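PDB 6AK1: dimethyl-sulfide monooxygenase from Hyphomicrobium sulfonivorans, which catalyses the FMN- and NADH-dependent oxidation of dimethyl sulfide to methanethiol and formaldehyde, the first step in degrading this sulfide. Local coordinates for residues 12-18 / 76-82; 18-22 / 363-367. All coordinates share one frame. Residue numbers count along the deposited sequence, not the author numbering.

In the fold
Both contacts are made by the long loop between strand 6-12 and helix 36-48 of the TIM-barrel-type, luciferase-like monooxygenase fold. Contact 1 sets its first part against the loop after helix 71-75; contact 2 sets the next part against the loop between helix 355-362 and strand 370-372, 341 residues away in sequence. The two share Gln18, their centres lie 11 Å apart, and Asp76 OD2 of contact 1 is 3.0 Å from Gly21 N of contact 2, a weak hydrogen bond. In contact 1 the side chain of Val82 comes within about 3 Å of that of Asp58, inferred to bind FMN, whereas in contact 2 the side chain of Gln18 stays about 11 Å from it.

Contact 1 (12-18 / 76-82)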
loop_
_atom_site.group_PDB
_atom_site.type_symbol
_atom_site.label_atom_id
_atom_site.label_comp_id
_atom_site.label_asym_id
_atom_site.label_seq_id
_atom_site.Cartn_x
_atom_site.Cartn_y
_atom_site.Cartn_z
ATOM N N MET A 12 3.562 -8.747 -2.215
ATOM C CA MET A 12 3.682 -8.243 -3.573
ATOM C C MET A 12 3.548 -9.452 -4.482
ATOM O O MET A 12 3.853 -10.563 -4.068
ATOM C CB MET A 12 5.022 -7.511 -3.779
ATOM C CG MET A 12 5.263 -6.946 -5.171
ATOM S SD MET A 12 6.705 -5.814 -5.225
ATOM C CE MET A 12 7.062 -5.842 -6.964
ATOM N N THR A 13 3.052 -9.256 -5.704
ATOM C CA THR A 13 2.793 -10.411 -6.567
ATOM C C THR A 13 4.087 -10.841 -7.268
ATOM O O THR A 13 4.190 -10.884 -8.496
ATOM C CB THR A 13 1.685 -10.109 -7.573
ATOM O OG1 THR A 13 0.671 -9.292 -6.969
ATOM C CG2 THR A 13 1.058 -11.411 -8.059
ATOM N N CYS A 14 5.088 -11.161 -6.446
ATOM C CA CYS A 14 6.424 -11.518 -6.909
ATOM C C CYS A 14 7.080 -12.403 -5.853
ATOM O O CYS A 14 6.485 -12.691 -4.816
ATOM C CB CYS A 14 7.269 -10.271 -7.166
ATOM S SG CYS A 14 7.710 -9.395 -5.653
ATOM N N VAL A 15 8.335 -12.796 -6.099
ATOM C CA VAL A 15 9.014 -13.746 -5.219
ATOM C C VAL A 15 9.774 -13.020 -4.106
ATOM O O VAL A 15 9.426 -13.139 -2.926
ATOM C CB VAL A 15 9.952 -14.662 -6.024
ATOM C CG1 VAL A 15 10.687 -15.625 -5.089
ATOM C CG2 VAL A 15 9.171 -15.440 -7.104
ATOM N N SER A 16 10.829 -12.285 -4.456
ATOM C CA SER A 16 11.612 -11.534 -3.473
ATOM C C SER A 16 11.100 -10.097 -3.414
ATOM O O SER A 16 11.213 -9.345 -4.391
ATOM C CB SER A 16 13.094 -11.572 -3.820
ATOM O OG SER A 16 13.617 -12.894 -3.743
ATOM N N HIS A 17 10.550 -9.714 -2.264
ATOM C CA HIS A 17 9.904 -8.420 -2.103
ATOM C C HIS A 17 10.793 -7.475 -1.304
ATOM O O HIS A 17 11.386 -6.546 -1.857
ATOM C CB HIS A 17 8.546 -8.597 -1.408
ATOM C CG HIS A 17 7.757 -7.334 -1.269
ATOM N ND1 HIS A 17 6.721 -7.204 -0.365
ATOM C CD2 HIS A 17 7.839 -6.150 -1.925
ATOM C CE1 HIS A 17 6.203 -5.989 -0.467
ATOM N NE2 HIS A 17 6.866 -5.328 -1.403
ATOM N N GLN A 18 10.860 -7.694 0.002
ATOM C CA GLN A 18 11.717 -6.927 0.893
ATOM C C GLN A 18 12.949 -7.703 1.358
ATOM O O GLN A 18 13.804 -7.118 2.034
ATOM C CB GLN A 18 10.918 -6.448 2.110
ATOM C CG GLN A 18 9.718 -5.573 1.770
ATOM C CD GLN A 18 10.112 -4.210 1.178
ATOM O OE1 GLN A 18 9.714 -3.863 0.063
ATOM N NE2 GLN A 18 10.881 -3.437 1.930
ATOM N N ASP A 76 17.859 -13.670 -8.459
ATOM C CA ASP A 76 17.250 -13.811 -7.145
ATOM C C ASP A 76 15.763 -13.431 -7.139
ATOM O O ASP A 76 15.158 -13.326 -6.066
ATOM C CB ASP A 76 18.038 -12.973 -6.130
ATOM C CG ASP A 76 17.603 -13.218 -4.698
ATOM O OD1 ASP A 76 17.468 -14.392 -4.309
ATOM O OD2 ASP A 76 17.367 -12.232 -3.978
ATOM N N ALA A 77 15.162 -13.232 -8.315
ATOM C CA ALA A 77 13.733 -12.939 -8.441
ATOM C C ALA A 77 13.325 -11.729 -7.607
ATOM O O ALA A 77 12.263 -11.717 -6.971
ATOM C CB ALA A 77 12.877 -14.158 -8.070
ATOM N N ASP A 78 14.160 -10.685 -7.639
ATOM C CA ASP A 78 13.947 -9.457 -6.865
ATOM C C ASP A 78 12.942 -8.563 -7.593
ATOM O O ASP A 78 13.302 -7.717 -8.420
ATOM C CB ASP A 78 15.273 -8.744 -6.625
ATOM C CG ASP A 78 16.287 -9.652 -5.952
ATOM O OD1 ASP A 78 16.066 -10.025 -4.776
ATOM O OD2 ASP A 78 17.275 -10.033 -6.618
ATOM N N GLN A 79 11.660 -8.769 -7.259
ATOM C CA GLN A 79 10.504 -8.062 -7.813
ATOM C C GLN A 79 10.388 -8.245 -9.324
ATOM O O GLN A 79 9.706 -7.472 -10.001
ATOM C CB GLN A 79 10.530 -6.579 -7.408
ATOM C CG GLN A 79 10.479 -6.406 -5.869
ATOM C CD GLN A 79 10.227 -4.966 -5.418
ATOM O OE1 GLN A 79 9.786 -4.121 -6.203
ATOM N NE2 GLN A 79 10.519 -4.680 -4.146
ATOM N N VAL A 80 11.046 -9.272 -9.859
ATOM C CA VAL A 80 10.804 -9.753 -11.206
ATOM C C VAL A 80 10.968 -11.279 -11.167
ATOM O O VAL A 80 11.932 -11.780 -10.602
ATOM C CB VAL A 80 11.748 -9.084 -12.249
ATOM C CG1 VAL A 80 13.225 -9.372 -11.950
ATOM C CG2 VAL A 80 11.380 -9.528 -13.678
ATOM N N PRO A 81 10.003 -12.033 -11.722
ATOM C CA PRO A 81 8.745 -11.601 -12.351
ATOM C C PRO A 81 7.765 -10.962 -11.373
ATOM O O PRO A 81 7.816 -11.240 -10.181
ATOM C CB PRO A 81 8.165 -12.907 -12.917
ATOM C CG PRO A 81 8.778 -13.993 -12.055
ATOM C CD PRO A 81 10.163 -13.501 -11.752
ATOM N N VAL A 82 6.887 -10.094 -11.872
ATOM C CA VAL A 82 5.850 -9.493 -11.041
ATOM C C VAL A 82 4.540 -9.515 -11.825
ATOM O O VAL A 82 4.491 -9.075 -12.978
ATOM C CB VAL A 82 6.224 -8.065 -10.598
ATOM C CG1 VAL A 82 6.608 -7.230 -11.788
ATOM C CG2 VAL A 82 5.070 -7.403 -9.816
HETATM O O HOH W 1 9.723 -12.333 -8.473
#
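Near the probable FMN pocket, where the side chain of Val82 touches Asp58, a residue inferred to bind the cofactor, two irregular loops pair through Ser16. Its backbone is bonded in both directions: Ser16 N donates to Ala77 O (3.0 Å, angle at the hydrogen 155°), and Gln79 N donates to Ser16 O (3.0 Å, a more bent 132°). This makes a single beta bridge with Asp78, whose CA lies 4.6 Å from that of Ser16. The hydroxyl adds a third bond, Ser16 OG to Asp76 O at 2.8 Å.

Helix 71-75 ends in a Schellman motif with Ala77, at positive phi, as its C-prime residue, and the chain then turns about Asp78 in an inverse gamma turn, so that Ala77 O and Gln79 N both face Ser16. In the TIM-barrel fold, the contact joins the loop following strand 6-12 to the one after this helix. Gln79 NE2 donates to His17 O (3.1 Å, 164°), while its OE1 is bonded to Tyr63.

Between Ser16-Asp78 and Cys14-Val82, whose CA atoms are again 4.6 Å apart, the backbones bow apart and water 1 fills the gap, accepting from Val15 N (2.8 Å) and donating to Ala77 O (3.0 Å) and Pro81 O (2.8 Å). Pro81 follows a cis peptide bond. Val15 CB meets Ala77 CB at 3.6 Å, and Met12 CE meets Val82 CG2 at 3.8 Å.

Contact 2 (18-22 / 363-367); sequences QSAGT and CIGGL
Buried (293 Å² in total), this contact joins the loop after strand 6-12 to that between helix 355-362 and strand 370-372. Gln18 (phi/psi -106/-4°) precedes extended Ser19 (-132/145°) and Ala20 (-109/135°); Gly21 turns the chain at 77/-23°. Opposite, Cys363 is near-helical, Ile364 extended, Gly365 108/-19° and Gly366 68/-114°; a CB on Gly365 would jam against the preceding carbonyl O, and one on Gly366 would lie a tight 3.1 Å from Gln18 NE2. CA pairs are Gln18-Gly366 (5.0 Å), Ser19-Ile364 (4.6 Å) and Ala20-Cys363 (5.0 Å), so the two run antiparallel.

One direct hydrogen bond joins them, Ala20 N to Cys363 O (2.8 Å, 159°); Ser19 CA makes a CH...O contact with this oxygen (3.2 Å). Gln18 (chi1, chi2 m; chi3 122°) folds so that NE2 donates to water 2 (2.9 Å), which also accepts from Leu367 N (2.7 Å). Ser19 (m) places OG 3.5 Å from Ile364 CA, weakly hydrogen-bonded to Tyr398 O. Cys363 (m) brings SG 4.2 Å from Ala20 CB. Thr22 (p) sets CG2 4.0 Å from Ile364 (m, t) CG1, while OG1 bonds Ala399 O.

This chemistry implies a join of backbone contact, one hydrogen bond and a water bridge, supplemented by light apolar side-chain contacts.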
loop_
_atom_site.group_PDB
_atom_site.type_symbol
_atom_site.label_atom_id
_atom_site.label_comp_id
_atom_site.label_asym_id
_atom_site.label_seq_id
_atom_site.Cartn_x
_atom_site.Cartn_y
_atom_site.Cartn_z
ATOM N N GLN A 18 10.860 -7.694 0.002
ATOM C CA GLN A 18 11.717 -6.927 0.893
ATOM C C GLN A 18 12.949 -7.703 1.358
ATOM O O GLN A 18 13.804 -7.118 2.034
ATOM C CB GLN A 18 10.918 -6.448 2.110
ATOM C CG GLN A 18 9.718 -5.573 1.770
ATOM C CD GLN A 18 10.112 -4.210 1.178
ATOM O OE1 GLN A 18 9.714 -3.863 0.063
ATOM N NE2 GLN A 18 10.881 -3.437 1.930
ATOM N N SER A 19 13.080 -8.987 0.996
ATOM C CA SER A 19 14.191 -9.830 1.434
ATOM C C SER A 19 14.793 -10.569 0.247
ATOM O O SER A 19 14.075 -10.990 -0.666
ATOM C CB SER A 19 13.742 -10.857 2.480
ATOM O OG SER A 19 13.409 -10.225 3.708
ATOM N N ALA A 20 16.114 -10.762 0.280
ATOM C CA ALA A 20 16.848 -11.374 -0.823
ATOM C C ALA A 20 17.311 -12.773 -0.437
ATOM O O ALA A 20 17.815 -12.972 0.668
ATOM C CB ALA A 20 18.050 -10.510 -1.218
ATOM N N GLY A 21 17.143 -13.739 -1.345
ATOM C CA GLY A 21 17.600 -15.097 -1.125
ATOM C C GLY A 21 16.754 -15.965 -0.205
ATOM O O GLY A 21 16.813 -17.200 -0.321
ATOM N N THR A 22 15.954 -15.379 0.694
ATOM C CA THR A 22 15.176 -16.175 1.645
ATOM C C THR A 22 14.043 -16.980 1.003
ATOM O O THR A 22 13.450 -17.827 1.685
ATOM C CB THR A 22 14.602 -15.283 2.742
ATOM O OG1 THR A 22 13.832 -14.239 2.151
ATOM C CG2 THR A 22 15.722 -14.667 3.601
ATOM N N CYS A 363 19.974 -8.357 3.883
ATOM C CA CYS A 363 19.201 -9.255 3.030
ATOM C C CYS A 363 17.850 -9.624 3.629
ATOM O O CYS A 363 17.014 -10.178 2.913
ATOM C CB CYS A 363 19.990 -10.528 2.730
ATOM S SG CYS A 363 21.288 -10.284 1.508
ATOM N N ILE A 364 17.630 -9.356 4.915
ATOM C CA ILE A 364 16.307 -9.391 5.536
ATOM C C ILE A 364 15.950 -7.978 5.970
ATOM O O ILE A 364 16.704 -7.344 6.720
ATOM C CB ILE A 364 16.264 -10.327 6.754
ATOM C CG1 ILE A 364 16.450 -11.783 6.327
ATOM C CG2 ILE A 364 14.952 -10.129 7.513
ATOM C CD1 ILE A 364 16.519 -12.727 7.495
ATOM N N GLY A 365 14.801 -7.491 5.522
ATOM C CA GLY A 365 14.257 -6.231 5.991
ATOM C C GLY A 365 14.329 -5.107 4.982
ATOM O O GLY A 365 13.597 -4.121 5.122
ATOM N N GLY A 366 15.183 -5.226 3.974
ATOM C CA GLY A 366 15.317 -4.199 2.962
ATOM C C GLY A 366 15.914 -2.925 3.520
ATOM O O GLY A 366 17.077 -2.899 3.943
ATOM N N LEU A 367 15.107 -1.865 3.525
ATOM C CA LEU A 367 15.453 -0.587 4.131
ATOM C C LEU A 367 14.600 -0.295 5.354
ATOM O O LEU A 367 14.601 0.837 5.842
ATOM C CB LEU A 367 15.313 0.542 3.106
ATOM C CG LEU A 367 16.330 0.545 1.969
ATOM C CD1 LEU A 367 15.980 1.618 0.925
ATOM C CD2 LEU A 367 17.710 0.765 2.531
HETATM O O HOH W 2 13.013 -1.469 1.819
#